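Local coordinates for cellulose 1,4-beta-cellobiosidase (Thermobifida fusca, PDB 4JJJ), which probably hydrolyses cellulose from chain ends to release cellobiose, this chain being the family 48 glycoside hydrolase catalytic domain of a longer multidomain enzyme, at residues Asp401-Pro404 / Val405-Pro409; Phe158-Cys161 / Gly162-Thr165. The protein carries 1 engineered substitution. All coordinates share one frame; numbering follows the deposited sequence.

Interaction 1: Asp401-Pro404 / Val405-Pro409. With CA (calcium ion), chain E; BGC (beta-D-glucopyranose), chain D.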
ATOM      1  N   ASP A 401      17.963   3.326  -2.429  1.00  5.97           N
ATOM      2  CA  ASP A 401      17.622   2.761  -1.140  1.00  5.79           C
ATOM      3  C   ASP A 401      17.130   1.320  -1.370  1.00  6.14           C
ATOM      4  O   ASP A 401      16.125   1.074  -1.993  1.00  6.42           O
ATOM      5  CB  ASP A 401      16.570   3.539  -0.348  1.00  5.90           C
ATOM      6  CG  ASP A 401      16.536   3.188   1.126  1.00  6.12           C
ATOM      7  OD1 ASP A 401      16.921   2.050   1.470  1.00  7.25           O
ATOM      8  OD2 ASP A 401      16.146   4.113   1.908  1.00  7.95           O
ATOM      9  N   TRP A 402      17.965   0.380  -0.924  1.00  6.51           N
ATOM     10  CA  TRP A 402      17.650  -1.038  -1.085  1.00  6.72           C
ATOM     11  C   TRP A 402      16.424  -1.525  -0.222  1.00  6.01           C
ATOM     12  O   TRP A 402      15.881  -2.563  -0.456  1.00  5.71           O
ATOM     13  CB  TRP A 402      18.787  -1.919  -0.691  1.00  7.31           C
ATOM     14  CG  TRP A 402      19.256  -1.937   0.729  1.00  7.65           C
ATOM     15  CD1 TRP A 402      20.022  -1.029   1.361  1.00  8.08           C
ATOM     16  CD2 TRP A 402      18.875  -2.926   1.717  1.00  7.31           C
ATOM     17  NE1 TRP A 402      20.201  -1.402   2.671  1.00  8.58           N
ATOM     18  CE2 TRP A 402      19.552  -2.601   2.890  1.00  7.85           C
ATOM     19  CE3 TRP A 402      18.125  -4.084   1.665  1.00  6.88           C
ATOM     20  CZ2 TRP A 402      19.372  -3.311   4.083  1.00  8.78           C
ATOM     21  CZ3 TRP A 402      17.982  -4.832   2.790  1.00  7.66           C
ATOM     22  CH2 TRP A 402      18.597  -4.421   4.017  1.00  8.02           C
ATOM     23  N   GLN A 403      16.001  -0.633   0.692  1.00  5.88           N
ATOM     24  CA  GLN A 403      14.926  -0.914   1.641  1.00  5.42           C
ATOM     25  C   GLN A 403      14.101   0.362   1.904  1.00  5.32           C
ATOM     26  O   GLN A 403      14.015   0.884   2.977  1.00  5.59           O
ATOM     27  CB  GLN A 403      15.449  -1.502   2.972  1.00  5.17           C
ATOM     28  CG  GLN A 403      16.623  -0.691   3.566  1.00  5.61           C
ATOM     29  CD  GLN A 403      17.044  -1.158   4.923  1.00  5.74           C
ATOM     30  OE1 GLN A 403      16.417  -2.051   5.573  1.00  6.40           O
ATOM     31  NE2 GLN A 403      18.029  -0.392   5.488  1.00  7.26           N
ATOM     32  N   PRO A 404      13.460   0.895   0.868  1.00  5.44           N
ATOM     33  CA  PRO A 404      12.730   2.168   1.096  1.00  5.69           C
ATOM     34  C   PRO A 404      11.767   2.143   2.254  1.00  5.98           C
ATOM     35  O   PRO A 404      10.981   1.216   2.358  1.00  6.42           O
ATOM     36  CB  PRO A 404      11.981   2.349  -0.251  1.00  5.93           C
ATOM     37  CG  PRO A 404      12.778   1.578  -1.244  1.00  5.73           C
ATOM     38  CD  PRO A 404      13.222   0.369  -0.514  1.00  5.55           C
ATOM     39  N   VAL A 405      11.835   3.158   3.074  1.00  6.35           N
ATOM     40  CA  VAL A 405      10.880   3.422   4.116  1.00  6.85           C
ATOM     41  C   VAL A 405      10.937   2.470   5.296  1.00  8.61           C
ATOM     42  O   VAL A 405      11.190   2.953   6.409  1.00 12.05           O
ATOM     43  CB  VAL A 405       9.449   3.643   3.648  1.00  6.72           C
ATOM     44  CG1 VAL A 405       8.595   4.087   4.790  1.00  7.55           C
ATOM     45  CG2 VAL A 405       9.412   4.681   2.490  1.00  6.43           C
ATOM     46  N   TRP A 406      10.559   1.220   5.102  1.00  7.39           N
ATOM     47  CA  TRP A 406      10.518   0.220   6.210  1.00  7.30           C
ATOM     48  C   TRP A 406      11.912  -0.451   6.240  1.00  7.71           C
ATOM     49  O   TRP A 406      12.443  -0.910   5.198  1.00  6.21           O
ATOM     50  CB  TRP A 406       9.527  -0.902   5.935  1.00  8.46           C
ATOM     51  CG  TRP A 406       8.096  -0.677   6.228  1.00  8.17           C
ATOM     52  CD1 TRP A 406       7.443   0.465   6.489  1.00 10.22           C
ATOM     53  CD2 TRP A 406       7.146  -1.764   6.320  1.00  9.92           C
ATOM     54  NE1 TRP A 406       6.089   0.151   6.727  1.00 11.28           N
ATOM     55  CE2 TRP A 406       5.902  -1.214   6.638  1.00 10.89           C
ATOM     56  CE3 TRP A 406       7.263  -3.102   6.199  1.00 10.43           C
ATOM     57  CZ2 TRP A 406       4.785  -2.031   6.817  1.00  9.31           C
ATOM     58  CZ3 TRP A 406       6.109  -3.939   6.408  1.00 11.39           C
ATOM     59  CH2 TRP A 406       4.946  -3.372   6.690  1.00  9.53           C
ATOM     60  N   ASN A 407      12.494  -0.541   7.456  1.00  6.91           N
ATOM     61  CA  ASN A 407      13.702  -1.374   7.641  1.00  7.10           C
ATOM     62  C   ASN A 407      13.525  -2.555   8.612  1.00  7.15           C
ATOM     63  O   ASN A 407      14.394  -3.286   8.922  1.00  6.73           O
ATOM     64  CB  ASN A 407      14.792  -0.499   8.202  1.00  6.16           C
ATOM     65  CG  ASN A 407      15.274   0.668   7.349  1.00  6.87           C
ATOM     66  OD1 ASN A 407      16.137   1.489   7.865  1.00  8.67           O
ATOM     67  ND2 ASN A 407      14.859   0.783   6.137  1.00  6.60           N
ATOM     68  N   ASP A 408      12.286  -2.696   9.119  1.00  7.07           N
ATOM     69  CA  ASP A 408      11.863  -3.778  10.038  1.00  6.49           C
ATOM     70  C   ASP A 408      10.543  -4.355   9.605  1.00  7.10           C
ATOM     71  O   ASP A 408       9.543  -4.058  10.222  1.00  7.15           O
ATOM     72  CB  ASP A 408      11.833  -3.214  11.470  1.00  6.35           C
ATOM     73  CG  ASP A 408      11.728  -4.296  12.535  1.00  7.22           C
ATOM     74  OD1 ASP A 408      11.773  -3.837  13.715  1.00  7.05           O
ATOM     75  OD2 ASP A 408      11.691  -5.469  12.226  1.00  7.09           O
ATOM     76  N   PRO A 409      10.554  -5.214   8.572  1.00  6.57           N
ATOM     77  CA  PRO A 409      11.652  -5.734   7.810  1.00  6.53           C
ATOM     78  C   PRO A 409      12.015  -4.811   6.625  1.00  6.93           C
ATOM     79  O   PRO A 409      11.238  -3.983   6.221  1.00  6.30           O
ATOM     80  CB  PRO A 409      11.070  -7.028   7.270  1.00  6.72           C
ATOM     81  CG  PRO A 409       9.666  -6.688   6.966  1.00  7.36           C
ATOM     82  CD  PRO A 409       9.261  -5.827   8.140  1.00  6.97           C
TER
HETATM   83 CA    CA E 704      12.243  -2.326  15.339  1.00  8.03          CA
HETATM   84  C2  BGC D   1       2.420   1.072   4.913  1.00  7.01           C
HETATM   85  C3  BGC D   1       2.533   2.052   6.081  1.00  6.09           C
HETATM   86  C4  BGC D   1       1.965   3.370   5.664  1.00  5.99           C
HETATM   87  C5  BGC D   1       0.555   3.303   5.143  1.00  5.23           C
HETATM   88  C6  BGC D   1      -0.017   4.638   4.682  1.00  4.65           C
HETATM   89  C1  BGC D   1       1.014   1.138   4.387  1.00  5.91           C
HETATM   90  O1  BGC D   1       0.902   0.296   3.229  1.00  5.90           O
HETATM   91  O2  BGC D   1       2.786  -0.281   5.259  1.00  8.90           O
HETATM   92  O3  BGC D   1       3.949   2.197   6.358  1.00  6.51           O
HETATM   93  O4  BGC D   1       1.854   4.072   6.952  1.00  5.93           O
HETATM   94  O5  BGC D   1       0.569   2.421   4.007  1.00  5.20           O
HETATM   95  O6  BGC D   1       0.877   5.202   3.680  1.00  4.67           O
HETATM   96  O   HOH W   1      13.718   5.325   2.201  1.00  8.54           O
HETATM   97  O   HOH W   2      15.235   3.059   4.259  1.00  9.24           O
HETATM   98  O   HOH W   3      17.134  -3.129   7.815  1.00 13.76           O
HETATM   99  O   HOH W   4      14.465  -2.195  14.170  1.00  8.78           O
HETATM  100  O   HOH W   5      13.087  -0.769  16.874  1.00  8.96           O
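A stack of two side-chain amides, Q403 over N407, spans a short turn in the loop between strand 398-401 and helix 416-432. Their planes lie only 8° apart, with Q403 CD 3.2 Å from N407 ND2. The extended Q403 chain starts with CG between the backbone N and the carbonyl carbon (chi1 49°), which also lays CG 3.5 Å above the ring of W402. N407 ND2 donates to W406 O at 3.1 Å, this oxygen lying close to the N407 amide plane, and to a water shared with Q403 O and D401 OD2. Replacing N407 by alanine would probably leave the Q403 amide without its stacking partner, and W406 O and the water without the ND2 donor. Between the two residues in sequence, the backbone makes a classic gamma turn, W406 N reaching P404 O at 2.8 Å round V405, whose phi is positive; just upstream, Q403 N to D401 OD1 at 2.9 Å closes an Asx turn. W406, in the glycan pocket, donates from NE1 to glucose O3 at 3.0 Å. Next along, D408 OD1 binds calcium at 2.3 Å beside E185, E560 and the carbonyl of R180, while its OD2 pairs with R551.

Interaction 2: Phe158-Cys161 / Gly162-Thr165. With CA (calcium ion), chain H.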
ATOM      1  N   PHE A 158     -12.124   3.005  19.312  1.00  8.93           N
ATOM      2  CA  PHE A 158     -12.027   4.411  19.078  1.00  9.16           C
ATOM      3  C   PHE A 158     -13.273   5.070  18.601  1.00 10.09           C
ATOM      4  O   PHE A 158     -13.564   6.189  19.022  1.00 12.61           O
ATOM      5  CB  PHE A 158     -10.858   4.733  18.126  1.00  9.96           C
ATOM      6  CG  PHE A 158      -9.508   4.352  18.681  1.00  8.59           C
ATOM      7  CD1 PHE A 158      -9.013   5.054  19.792  1.00  9.09           C
ATOM      8  CD2 PHE A 158      -8.716   3.374  18.094  1.00  8.64           C
ATOM      9  CE1 PHE A 158      -7.791   4.785  20.307  1.00  9.46           C
ATOM     10  CE2 PHE A 158      -7.467   3.103  18.602  1.00  9.47           C
ATOM     11  CZ  PHE A 158      -7.013   3.787  19.742  1.00  8.26           C
ATOM     12  N   GLY A 159     -14.051   4.439  17.732  1.00  9.03           N
ATOM     13  CA  GLY A 159     -15.211   5.128  17.153  1.00  9.03           C
ATOM     14  C   GLY A 159     -14.922   6.338  16.338  1.00  9.39           C
ATOM     15  O   GLY A 159     -13.876   6.392  15.669  1.00  9.80           O
ATOM     16  N   PHE A 160     -15.813   7.322  16.374  1.00  9.78           N
ATOM     17  CA  PHE A 160     -15.712   8.478  15.545  1.00 10.58           C
ATOM     18  C   PHE A 160     -15.211   9.596  16.426  1.00 12.04           C
ATOM     19  O   PHE A 160     -15.857   9.940  17.428  1.00 13.53           O
ATOM     20  CB  PHE A 160     -17.047   8.891  14.938  1.00 11.90           C
ATOM     21  CG  PHE A 160     -16.992  10.261  14.343  1.00 12.98           C
ATOM     22  CD1 PHE A 160     -16.314  10.494  13.119  1.00 11.74           C
ATOM     23  CD2 PHE A 160     -17.534  11.370  15.016  1.00 12.84           C
ATOM     24  CE1 PHE A 160     -16.221  11.746  12.589  1.00 12.93           C
ATOM     25  CE2 PHE A 160     -17.417  12.634  14.453  1.00 13.11           C
ATOM     26  CZ  PHE A 160     -16.765  12.827  13.255  1.00 13.95           C
ATOM     27  N   CYS A 161     -14.084  10.188  16.086  0.50 10.82           N
ATOM     28  CA  CYS A 161     -13.405  11.202  16.952  0.50 11.12           C
ATOM     29  C   CYS A 161     -13.406  10.895  18.457  0.50 12.79           C
ATOM     30  O   CYS A 161     -13.506  11.785  19.330  0.50 13.49           O
ATOM     31  CB  CYS A 161     -13.926  12.602  16.641  0.50 11.59           C
ATOM     32  SG  CYS A 161     -13.553  13.233  14.969  0.50 10.98           S
ATOM     33  N   GLY A 162     -13.185   9.648  18.752  1.00 12.98           N
ATOM     34  CA  GLY A 162     -13.078   9.223  20.137  1.00 14.55           C
ATOM     35  C   GLY A 162     -14.358   8.771  20.765  1.00 15.00           C
ATOM     36  O   GLY A 162     -14.283   8.297  21.923  1.00 16.64           O
ATOM     37  N   ASP A 163     -15.490   8.811  20.036  1.00 12.31           N
ATOM     38  CA  ASP A 163     -16.825   8.479  20.698  1.00 12.92           C
ATOM     39  C   ASP A 163     -17.069   6.993  21.027  1.00 11.97           C
ATOM     40  O   ASP A 163     -18.062   6.627  21.712  1.00 13.31           O
ATOM     41  CB  ASP A 163     -17.975   9.197  19.963  1.00 12.37           C
ATOM     42  CG  ASP A 163     -18.409   8.517  18.665  1.00 12.98           C
ATOM     43  OD1 ASP A 163     -19.184   9.173  17.890  1.00 14.12           O
ATOM     44  OD2 ASP A 163     -17.893   7.408  18.349  1.00 11.66           O
ATOM     45  N   GLY A 164     -16.197   6.073  20.570  1.00 12.52           N
ATOM     46  CA  GLY A 164     -16.323   4.708  20.930  1.00 12.15           C
ATOM     47  C   GLY A 164     -17.440   3.957  20.284  1.00 14.57           C
ATOM     48  O   GLY A 164     -17.600   2.782  20.589  1.00 16.66           O
ATOM     49  N   THR A 165     -18.174   4.598  19.367  1.00 11.89           N
ATOM     50  CA  THR A 165     -19.318   3.968  18.697  1.00 13.92           C
ATOM     51  C   THR A 165     -18.915   3.028  17.599  1.00 14.62           C
ATOM     52  O   THR A 165     -17.765   3.087  17.104  1.00 14.09           O
ATOM     53  CB  THR A 165     -20.306   4.968  18.129  1.00 13.61           C
ATOM     54  OG1 THR A 165     -19.678   5.765  17.091  1.00 12.50           O
ATOM     55  CG2 THR A 165     -20.903   5.859  19.271  1.00 14.15           C
TER
HETATM   56 CA    CA H 707     -15.410  12.937  20.490  0.50 21.35          CA
HETATM   57  O   HOH W   6     -11.747   7.928  16.885  1.00 12.10           O
HETATM   58  O   HOH W   7     -16.775  12.377  18.568  1.00 18.59           O
HETATM   59  O   HOH W   8     -15.175  15.055  19.358  0.50 27.36           O
HETATM   60  O   HOH W   9     -15.444  11.441  21.960  1.00 27.10           O
HETATM   61  O   HOH W  10     -17.288  13.802  21.342  0.50 18.66           O
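Backbone hydrogen bonds fold 158-161 back on 162-165, in the loop between strands 149-151 and 170-173. D163 N donates to F160 O at 2.9 Å and G164 N to F158 O at 3.1 Å. A weaker CH...O contact joins G159 CA to T165 O at 3.3 Å, and one water links G159 O with G162 N.

The carboxylate of D163 provides the side-chain grip. Its OD2 accepts three donors: F160 N at 2.9 Å, almost straight at 169°, T165 OG1 at 2.7 Å, and T165 N at 3.0 Å, the last bond closing an Asx turn. All three lie out of the carboxylate plane, F160 N on one face and T165 OG1 and N on the other. D163 CG sits between its own backbone N and carbonyl carbon (chi1 79°), which swings the group back over the turn towards F160 N; the other oxygen, OD1, then lies at the edge of the F160 ring, 4.0 Å from CD2.

Steric demands fall on the glycines. A side chain at G159 would collide with G164 N, T165 N and D163 OD2, and one at G162 would jam against the carbonyl oxygen of C161.

Metal coordination and covalent bonding add the outer ties. C161 O binds calcium at 2.5 Å together with four waters and D194 OD2, and one of these waters also donates to F160 O, while C161 SG is disulfide-bonded to C192. Closed by the bond from D163 N to F160 O, with G162 at its third position, F160 to D163 forms a type I' beta turn whose corner carbonyl belongs to a calcium site.

Both contacts are tight local turns in loops of one GH48 domain, an (alpha/alpha)6 fold, and each serves a different calcium ion. Their centres are 33 Å apart and their nearest atoms about 18 Å, so neither touches the other. Interaction 1 is a surface contact yet lies nearer the centre of the chain, about 14 Å between centres, where its W406 lines the glycan pocket; interaction 2, partly buried, sits about 25 Å out. Their chemistry differs too: stacked amides, waters and a carboxylate ligand to the metal in 401-409, against glycine-dependent backbone bonding, a single triply gripped carboxylate oxygen, a carbonyl ligand and a disulfide in 158-165.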